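Local coordinates for protein flagellin (Burkholderia pseudomallei, PDB 4CFI) that probably polymerises into the helical filament of the bacterial flagellum and carries epitopes that the immune system recognises, at residues A118-S121 / S122-W126; F150-Q153 / N154-L158; A205-A208 / Q209-V213. All blocks are in the same frame, centred on the assembly; numbering follows the deposited sequence.

Contact 1 of 3, residues A118-S121 / S122-W126; sequences AIDS and SGAAW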
ATOM      1  N   ALA A 118       4.578   3.742 -27.858  1.00  6.34           N
ATOM      2  CA  ALA A 118       5.363   3.974 -29.074  1.00  6.46           C
ATOM      3  C   ALA A 118       5.533   5.473 -29.262  1.00  6.44           C
ATOM      4  O   ALA A 118       4.707   6.123 -29.912  1.00  6.82           O
ATOM      5  CB  ALA A 118       4.699   3.341 -30.299  1.00  7.29           C
ATOM      6  N   ILE A 119       6.574   6.033 -28.644  1.00  6.22           N
ATOM      7  CA  ILE A 119       6.796   7.469 -28.608  1.00  6.44           C
ATOM      8  C   ILE A 119       8.253   7.815 -28.858  1.00  6.51           C
ATOM      9  O   ILE A 119       9.146   6.974 -28.680  1.00  7.44           O
ATOM     10  CB  ILE A 119       6.320   8.109 -27.271  1.00  6.33           C
ATOM     11  CG1 ILE A 119       7.131   7.585 -26.087  1.00  6.83           C
ATOM     12  CG2 ILE A 119       4.814   7.912 -27.081  1.00  6.59           C
ATOM     13  CD1 ILE A 119       6.702   8.111 -24.727  1.00  7.42           C
ATOM     14  N   ASP A 120       8.492   9.057 -29.272  1.00  6.59           N
ATOM     15  CA  ASP A 120       9.840   9.575 -29.366  1.00  7.11           C
ATOM     16  C   ASP A 120      10.302  10.178 -28.038  1.00  7.12           C
ATOM     17  O   ASP A 120       9.608  10.110 -27.022  1.00  7.89           O
ATOM     18  CB  ASP A 120       9.969  10.542 -30.574  1.00  7.30           C
ATOM     19  CG  ASP A 120       9.267  11.875 -30.395  1.00  8.22           C
ATOM     20  OD1 ASP A 120       8.873  12.210 -29.271  1.00  8.39           O
ATOM     21  OD2 ASP A 120       9.097  12.569 -31.433  1.00 10.49           O
ATOM     22  N   SER A 121      11.496  10.760 -28.035  1.00  8.03           N
ATOM     23  CA  SER A 121      12.086  11.252 -26.784  1.00  9.01           C
ATOM     24  C   SER A 121      11.350  12.466 -26.208  1.00  9.15           C
ATOM     25  O   SER A 121      11.568  12.821 -25.045  1.00 11.35           O
ATOM     26  CB  SER A 121      13.572  11.572 -26.980  1.00 10.75           C
ATOM     27  OG  SER A 121      13.764  12.628 -27.923  1.00 12.14           O
ATOM     28  N   SER A 122      10.507  13.110 -27.012  1.00  9.66           N
ATOM     29  CA  SER A 122       9.673  14.226 -26.568  1.00  9.88           C
ATOM     30  C   SER A 122       8.255  13.814 -26.171  1.00  8.59           C
ATOM     31  O   SER A 122       7.459  14.667 -25.795  1.00 10.21           O
ATOM     32  CB  SER A 122       9.569  15.307 -27.654  1.00 12.20           C
ATOM     33  OG  SER A 122      10.836  15.823 -27.990  1.00 17.15           O
ATOM     34  N   GLY A 123       7.914  12.532 -26.296  1.00  8.31           N
ATOM     35  CA  GLY A 123       6.572  12.052 -25.981  1.00  8.31           C
ATOM     36  C   GLY A 123       5.569  12.087 -27.126  1.00  8.86           C
ATOM     37  O   GLY A 123       4.387  11.855 -26.895  1.00 10.23           O
ATOM     38  N   ALA A 124       6.004  12.438 -28.334  1.00  7.97           N
ATOM     39  CA  ALA A 124       5.130  12.405 -29.520  1.00  8.58           C
ATOM     40  C   ALA A 124       5.015  10.974 -30.054  1.00  7.06           C
ATOM     41  O   ALA A 124       5.922  10.174 -29.876  1.00  7.10           O
ATOM     42  CB  ALA A 124       5.652  13.329 -30.611  1.00 10.25           C
ATOM     43  N   ALA A 125       3.911  10.643 -30.709  1.00  7.53           N
ATOM     44  CA  ALA A 125       3.728   9.315 -31.292  1.00  7.77           C
ATOM     45  C   ALA A 125       4.853   9.026 -32.284  1.00  7.05           C
ATOM     46  O   ALA A 125       5.230   9.873 -33.088  1.00  8.93           O
ATOM     47  CB  ALA A 125       2.382   9.212 -32.000  1.00  8.18           C
ATOM     48  N   TRP A 126       5.384   7.814 -32.213  1.00  6.92           N
ATOM     49  CA  TRP A 126       6.424   7.362 -33.128  1.00  6.99           C
ATOM     50  C   TRP A 126       5.821   7.149 -34.514  1.00  8.11           C
ATOM     51  O   TRP A 126       4.719   6.600 -34.641  1.00  8.25           O
ATOM     52  CB  TRP A 126       7.035   6.050 -32.631  1.00  7.43           C
ATOM     53  CG  TRP A 126       8.299   5.681 -33.356  1.00  7.36           C
ATOM     54  CD1 TRP A 126       8.426   4.814 -34.398  1.00  8.58           C
ATOM     55  CD2 TRP A 126       9.609   6.229 -33.130  1.00  7.81           C
ATOM     56  NE1 TRP A 126       9.729   4.763 -34.821  1.00 10.22           N
ATOM     57  CE2 TRP A 126      10.487   5.623 -34.067  1.00  8.61           C
ATOM     58  CE3 TRP A 126      10.129   7.157 -32.218  1.00  8.30           C
ATOM     59  CZ2 TRP A 126      11.856   5.926 -34.112  1.00 10.01           C
ATOM     60  CZ3 TRP A 126      11.476   7.462 -32.266  1.00  8.46           C
ATOM     61  CH2 TRP A 126      12.330   6.841 -33.203  1.00  9.42           C
TER
HETATM   62  O   HOH W   1       7.641  11.336 -33.412  1.00 17.00           O
HETATM   63  O   HOH W   2      12.573  14.402 -29.364  1.00 23.35           O
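Asp120 folds its carboxylate back over the turn that follows it and, with the single atom OD1, receives two backbone N-H groups. Ser122 N lies 2.9 Å from Asp120 OD1 and Ala124 N 3.0 Å from it, and the two donors arrive from opposite faces of the carboxylate plane, each nearly 50° out of it. The first of these bonds closes an Asx turn. Placing CG between the backbone N and carbonyl carbon (chi1 72°) is what brings OD1 between the two donors. The other oxygen, OD2, is joined through a water to Ala125 O.

Around this carboxylate the backbone forms a type I turn with a G1 beta bulge: Gly123 N donates to Asp120 O at 3.0 Å, while Asp120 N reaches Ala124 O at 2.9 Å in a fairly straight bond. Gly123 takes the left-handed conformation of the bulge, where a CB would press on the preceding carbonyl. Trp126 N then bonds Ala118 O, and the Trp126 ring brings its edge to the Asp120 backbone, CE3 lying 3.8 Å from Asp120 CA.

Beyond the turn, Ile119 packs on Thr135 and Ile138 of strand 135-142, Ala118 touches Leu195, and Ser121 O accepts from Ser159 OG, so the end of strand 111-119 is tied to the next strand and to two loops.

Contact 2 of 3, residues F150-Q153 / N154-L158; sequences FTDQ and NNQAL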
ATOM      1  N   PHE A 150       8.785   7.928 -13.600  1.00  5.84           N
ATOM      2  CA  PHE A 150       8.662   7.164 -14.839  1.00  5.40           C
ATOM      3  C   PHE A 150      10.002   6.806 -15.435  1.00  6.06           C
ATOM      4  O   PHE A 150      10.879   7.671 -15.569  1.00  7.19           O
ATOM      5  CB  PHE A 150       7.902   7.977 -15.876  1.00  5.80           C
ATOM      6  CG  PHE A 150       6.553   8.436 -15.402  1.00  5.74           C
ATOM      7  CD1 PHE A 150       5.458   7.603 -15.501  1.00  5.95           C
ATOM      8  CD2 PHE A 150       6.365   9.697 -14.848  1.00  5.83           C
ATOM      9  CE1 PHE A 150       4.221   8.025 -15.063  1.00  6.01           C
ATOM     10  CE2 PHE A 150       5.108  10.119 -14.409  1.00  6.10           C
ATOM     11  CZ  PHE A 150       4.032   9.289 -14.548  1.00  6.08           C
ATOM     12  N   THR A 151      10.150   5.543 -15.851  1.00  5.86           N
ATOM     13  CA  THR A 151      11.330   5.111 -16.585  1.00  6.10           C
ATOM     14  C   THR A 151      10.888   4.413 -17.883  1.00  6.03           C
ATOM     15  O   THR A 151       9.749   3.977 -18.024  1.00  6.53           O
ATOM     16  CB  THR A 151      12.252   4.186 -15.768  1.00  6.80           C
ATOM     17  OG1 THR A 151      11.565   2.961 -15.537  1.00  7.38           O
ATOM     18  CG2 THR A 151      12.702   4.850 -14.462  1.00  7.17           C
ATOM     19  N   ASP A 152      11.838   4.305 -18.814  1.00  6.33           N
ATOM     20  CA  ASP A 152      11.606   3.657 -20.099  1.00  6.52           C
ATOM     21  C   ASP A 152      11.971   2.160 -20.045  1.00  6.26           C
ATOM     22  O   ASP A 152      12.264   1.591 -18.975  1.00  6.39           O
ATOM     23  CB  ASP A 152      12.354   4.398 -21.231  1.00  6.75           C
ATOM     24  CG  ASP A 152      13.868   4.304 -21.152  1.00  6.88           C
ATOM     25  OD1 ASP A 152      14.431   3.422 -20.464  1.00  7.00           O
ATOM     26  OD2 ASP A 152      14.502   5.163 -21.826  1.00  8.25           O
ATOM     27  N   GLN A 153      11.921   1.516 -21.211  1.00  6.85           N
ATOM     28  CA  GLN A 153      12.132   0.080 -21.313  1.00  6.68           C
ATOM     29  C   GLN A 153      13.521  -0.329 -20.866  1.00  6.70           C
ATOM     30  O   GLN A 153      13.737  -1.513 -20.573  1.00  7.81           O
ATOM     31  CB  GLN A 153      11.882  -0.416 -22.751  1.00  7.55           C
ATOM     32  CG  GLN A 153      12.866   0.069 -23.788  1.00  8.43           C
ATOM     33  CD  GLN A 153      12.660   1.491 -24.252  1.00  9.51           C
ATOM     34  OE1 GLN A 153      11.633   2.118 -24.000  1.00  7.91           O
ATOM     35  NE2 GLN A 153      13.596   1.986 -25.015  1.00 15.22           N
ATOM     36  N   ASN A 154      14.465   0.614 -20.870  1.00  6.70           N
ATOM     37  CA  ASN A 154      15.819   0.348 -20.401  1.00  7.11           C
ATOM     38  C   ASN A 154      16.088   0.914 -19.011  1.00  6.93           C
ATOM     39  O   ASN A 154      17.240   1.048 -18.602  1.00  7.63           O
ATOM     40  CB  ASN A 154      16.847   0.862 -21.411  1.00  8.44           C
ATOM     41  CG  ASN A 154      16.718   0.169 -22.749  1.00 10.12           C
ATOM     42  OD1 ASN A 154      16.440  -1.036 -22.815  1.00 11.88           O
ATOM     43  ND2 ASN A 154      16.825   0.937 -23.814  1.00 14.82           N
ATOM     44  N   ASN A 155      15.018   1.213 -18.282  1.00  6.58           N
ATOM     45  CA  ASN A 155      15.107   1.697 -16.906  1.00  6.61           C
ATOM     46  C   ASN A 155      15.743   3.079 -16.779  1.00  6.15           C
ATOM     47  O   ASN A 155      16.189   3.444 -15.693  1.00  7.35           O
ATOM     48  CB  ASN A 155      15.809   0.677 -15.995  1.00  6.96           C
ATOM     49  CG  ASN A 155      15.147  -0.671 -16.050  1.00  7.63           C
ATOM     50  OD1 ASN A 155      15.781  -1.732 -16.322  1.00 10.03           O
ATOM     51  ND2 ASN A 155      13.869  -0.668 -15.800  1.00  5.97           N
ATOM     52  N   GLN A 156      15.731   3.869 -17.853  1.00  6.08           N
ATOM     53  CA  GLN A 156      16.213   5.260 -17.800  1.00  6.35           C
ATOM     54  C   GLN A 156      15.030   6.189 -17.578  1.00  6.63           C
ATOM     55  O   GLN A 156      13.968   6.012 -18.163  1.00  6.97           O
ATOM     56  CB  GLN A 156      16.925   5.668 -19.092  1.00  6.76           C
ATOM     57  CG  GLN A 156      18.002   4.676 -19.537  1.00  7.04           C
ATOM     58  CD  GLN A 156      18.967   4.304 -18.425  1.00  7.09           C
ATOM     59  OE1 GLN A 156      19.099   3.118 -18.026  1.00  9.67           O
ATOM     60  NE2 GLN A 156      19.656   5.290 -17.928  1.00  6.97           N
ATOM     61  N   ALA A 157      15.198   7.195 -16.731  1.00  7.07           N
ATOM     62  CA  ALA A 157      14.142   8.177 -16.540  1.00  7.38           C
ATOM     63  C   ALA A 157      13.703   8.762 -17.876  1.00  7.38           C
ATOM     64  O   ALA A 157      14.520   9.059 -18.741  1.00  8.23           O
ATOM     65  CB  ALA A 157      14.626   9.285 -15.618  1.00  8.84           C
ATOM     66  N   LEU A 158      12.395   8.924 -18.057  0.50  7.71           N
ATOM     67  CA  LEU A 158      11.898   9.703 -19.182  0.50  8.66           C
ATOM     68  C   LEU A 158      12.398  11.133 -19.023  0.50  8.40           C
ATOM     69  O   LEU A 158      12.618  11.591 -17.913  0.50 10.31           O
ATOM     70  CB  LEU A 158      10.375   9.708 -19.227  0.50  8.61           C
ATOM     71  CG  LEU A 158       9.680   8.373 -19.435  0.50  8.09           C
ATOM     72  CD1 LEU A 158       8.186   8.602 -19.628  0.50  7.25           C
ATOM     73  CD2 LEU A 158      10.253   7.615 -20.625  0.50  9.37           C
TER
HETATM   74  O   HOH W   3      12.794   1.123 -13.941  1.00  9.23           O
HETATM   75  O   HOH W   4      14.601   7.866 -21.284  1.00 21.90           O
HETATM   76  O   HOH W   5      15.715   0.333 -26.382  1.00 22.60           O
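Thr151 and Ala157 face each other as a non-hydrogen-bonded antiparallel pair, their CA atoms 4.2 Å apart, in a short hairpin that turns back at the end of a strand. Leu158 N donates to Phe150 O on one flank of the pair, and Asp152 N to Gln156 O, at 2.8 Å, on the other. The reversal is a type I turn from Asp152 to Asn155 followed by a G1 beta bulge, with Asn155 in the left-handed conformation and its N bonded to Asp152 O.

Asp152 braces this loop from inside. Its OD1 accepts from Asn154 N at 2.8 Å, making an Asx turn, and from Gln156 N at 3.0 Å; the donors approach opposite faces of the carboxylate plane. Two backbone bonds on one oxygen should restrict rotation of the carboxylate, and OD2 gains a water that also donates to Ala157 O. Gln153 bends at chi2 (-77°), bringing its amide beside that of Asn154, the two planes 69° apart; one water accepts from NE2 of Gln153 and ND2 of Asn154. Thr151 OG1 shares another water with Asn155 ND2. On the apolar side Leu158, in the conformer described, sets CD1 3.8 Å from Phe150 CB and CD2 3.9 Å from Asp152 CB.

Strand 135-142 lies alongside: Gln153 OE1 accepts from Thr136 N, and Thr151 OG1 is hydrogen-bonded to Asn139 ND2. The Phe150 ring stacks on that of Phe167, and both Phe150 and Leu158 touch Val163, so the turn passes the chain from the edge strand 148-152 onto helix 160-167.

Contact 3 of 3, residues A205-A208 / Q209-V213; sequences AMVA and QINAV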
ATOM      1  N   ALA A 205      -6.110  -0.859 -19.940  1.00  9.35           N
ATOM      2  CA  ALA A 205      -6.287  -1.782 -18.828  1.00  9.90           C
ATOM      3  C   ALA A 205      -5.145  -1.646 -17.817  1.00  9.66           C
ATOM      4  O   ALA A 205      -5.385  -1.712 -16.615  1.00 10.52           O
ATOM      5  CB  ALA A 205      -6.391  -3.216 -19.324  1.00 10.65           C
ATOM      6  N   MET A 206      -3.917  -1.471 -18.289  0.75  8.84           N
ATOM      7  CA  MET A 206      -2.788  -1.282 -17.375  0.75  8.00           C
ATOM      8  C   MET A 206      -2.899   0.029 -16.596  0.75  7.59           C
ATOM      9  O   MET A 206      -2.608   0.070 -15.405  0.75  8.05           O
ATOM     10  CB  MET A 206      -1.451  -1.368 -18.120  0.75  8.27           C
ATOM     11  CG  MET A 206      -0.222  -1.242 -17.235  0.75  8.51           C
ATOM     12  SD  MET A 206      -0.172  -2.393 -15.853  0.75 10.80           S
ATOM     13  CE  MET A 206       0.307  -3.901 -16.686  0.75 11.86           C
ATOM     14  N   VAL A 207      -3.333   1.094 -17.250  1.00  7.89           N
ATOM     15  CA  VAL A 207      -3.551   2.363 -16.544  1.00  8.81           C
ATOM     16  C   VAL A 207      -4.619   2.196 -15.444  1.00  8.95           C
ATOM     17  O   VAL A 207      -4.456   2.706 -14.327  1.00  9.64           O
ATOM     18  CB  VAL A 207      -3.913   3.490 -17.536  1.00  9.50           C
ATOM     19  CG1 VAL A 207      -4.361   4.764 -16.815  1.00  9.39           C
ATOM     20  CG2 VAL A 207      -2.720   3.783 -18.428  1.00 10.15           C
ATOM     21  N   ALA A 208      -5.696   1.467 -15.738  1.00  9.28           N
ATOM     22  CA  ALA A 208      -6.714   1.178 -14.731  1.00 10.15           C
ATOM     23  C   ALA A 208      -6.134   0.391 -13.561  1.00  9.74           C
ATOM     24  O   ALA A 208      -6.426   0.705 -12.401  1.00 10.70           O
ATOM     25  CB  ALA A 208      -7.907   0.449 -15.335  1.00 11.63           C
ATOM     26  N   GLN A 209      -5.322  -0.634 -13.861  0.50  9.19           N
ATOM     27  CA  GLN A 209      -4.595  -1.413 -12.830  0.50  9.92           C
ATOM     28  C   GLN A 209      -3.824  -0.468 -11.945  0.50  8.19           C
ATOM     29  O   GLN A 209      -4.012  -0.453 -10.737  0.50  7.93           O
ATOM     30  CB  GLN A 209      -3.584  -2.444 -13.414  0.50 10.97           C
ATOM     31  CG  GLN A 209      -2.591  -3.034 -12.374  0.50 11.55           C
ATOM     32  CD  GLN A 209      -1.546  -4.005 -12.957  0.50 12.15           C
ATOM     33  OE1 GLN A 209      -1.914  -4.928 -13.677  0.50 12.64           O
ATOM     34  NE2 GLN A 209      -0.238  -3.795 -12.653  0.50 10.25           N
ATOM     35  N   ILE A 210      -2.950   0.313 -12.565  1.00  6.94           N
ATOM     36  CA  ILE A 210      -2.076   1.215 -11.828  1.00  6.92           C
ATOM     37  C   ILE A 210      -2.878   2.151 -10.927  1.00  6.97           C
ATOM     38  O   ILE A 210      -2.521   2.336  -9.753  1.00  7.89           O
ATOM     39  CB  ILE A 210      -1.189   2.018 -12.789  1.00  6.44           C
ATOM     40  CG1 ILE A 210      -0.168   1.086 -13.466  1.00  7.02           C
ATOM     41  CG2 ILE A 210      -0.478   3.131 -12.043  1.00  6.92           C
ATOM     42  CD1 ILE A 210       0.517   1.650 -14.708  1.00  7.60           C
ATOM     43  N   ASN A 211      -3.963   2.717 -11.445  1.00  6.83           N
ATOM     44  CA  ASN A 211      -4.777   3.619 -10.621  1.00  7.96           C
ATOM     45  C   ASN A 211      -5.417   2.901  -9.425  1.00  8.46           C
ATOM     46  O   ASN A 211      -5.568   3.493  -8.356  1.00  9.71           O
ATOM     47  CB  ASN A 211      -5.838   4.349 -11.455  1.00  8.51           C
ATOM     48  CG  ASN A 211      -5.277   5.550 -12.200  1.00  8.08           C
ATOM     49  OD1 ASN A 211      -5.543   5.779 -13.406  1.00 10.19           O
ATOM     50  ND2 ASN A 211      -4.516   6.344 -11.491  1.00  6.30           N
ATOM     51  N   ALA A 212      -5.801   1.638  -9.592  1.00  9.03           N
ATOM     52  CA  ALA A 212      -6.371   0.848  -8.491  1.00  9.40           C
ATOM     53  C   ALA A 212      -5.296   0.480  -7.459  1.00  9.01           C
ATOM     54  O   ALA A 212      -5.523   0.613  -6.255  1.00  9.69           O
ATOM     55  CB  ALA A 212      -7.045  -0.400  -9.027  1.00 10.62           C
ATOM     56  N   VAL A 213      -4.126   0.027  -7.910  1.00  9.15           N
ATOM     57  CA  VAL A 213      -3.016  -0.330  -7.012  1.00  9.02           C
ATOM     58  C   VAL A 213      -2.543   0.904  -6.228  1.00  8.08           C
ATOM     59  O   VAL A 213      -2.115   0.793  -5.073  1.00  8.89           O
ATOM     60  CB  VAL A 213      -1.864  -1.031  -7.778  1.00  9.64           C
ATOM     61  CG1 VAL A 213      -0.688  -1.338  -6.871  1.00 10.58           C
ATOM     62  CG2 VAL A 213      -2.369  -2.332  -8.387  1.00 10.48           C
TER
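Ile210 lays its CG1 branch against the carbonyl oxygen of Met206, one turn earlier in an alpha helix, with CG1 3.3 Å from Met206 O. That same oxygen accepts from Ile210 N at 2.9 Å in an almost straight bond (173°), and Ile210 CD1 continues along the helix to meet Met206 CG at 3.9 Å. Having CG1 beside the backbone N (chi1 -69°) directs this branch back toward the preceding turn.

Met206 and Gln209, three residues apart, run side by side and point the same way. In the modelled conformers, which are not unique for either residue, Met206 SD rests 3.5 Å from Gln209 NE2; that amide nitrogen has its hydrogen bond elsewhere, to Leu112 O on strand 111-119. Val207 and Asn211 likewise lie alongside one another, four residues apart.

Helix 197-213 packs against strand 111-119, where Ile115 receives Met206 and Val207 while Leu112 meets Ile210 and Val213. Helix 227-257 is also in contact, through Tyr231 on Gln209 and Thr228 on Ala212. Close to the C-terminal end of the helix, the carbonyl oxygen of Ala212 accepts a hydrogen bond from Gln232 NE2.

In the fold
Along the chain the contacts follow in series, contact 1, contact 2, then contact 3, all within the sequence range of the flagellin D2 domain. Contacts 1 and 2 close the ends of strands 111-119 and 148-152, the two outer strands, which flank strand 135-142, of one three-stranded antiparallel sheet; their centres are 13 Å apart. Both use the same type I turn with a G1 bulge and an aspartate at its first position. Contact 3 belongs to helix 197-213, with its centre about 22 Å from that of contact 1 and 19 Å from that of contact 2. It packs on strand 111-119 and also reaches helix 227-257, linking the sheet to that long helix.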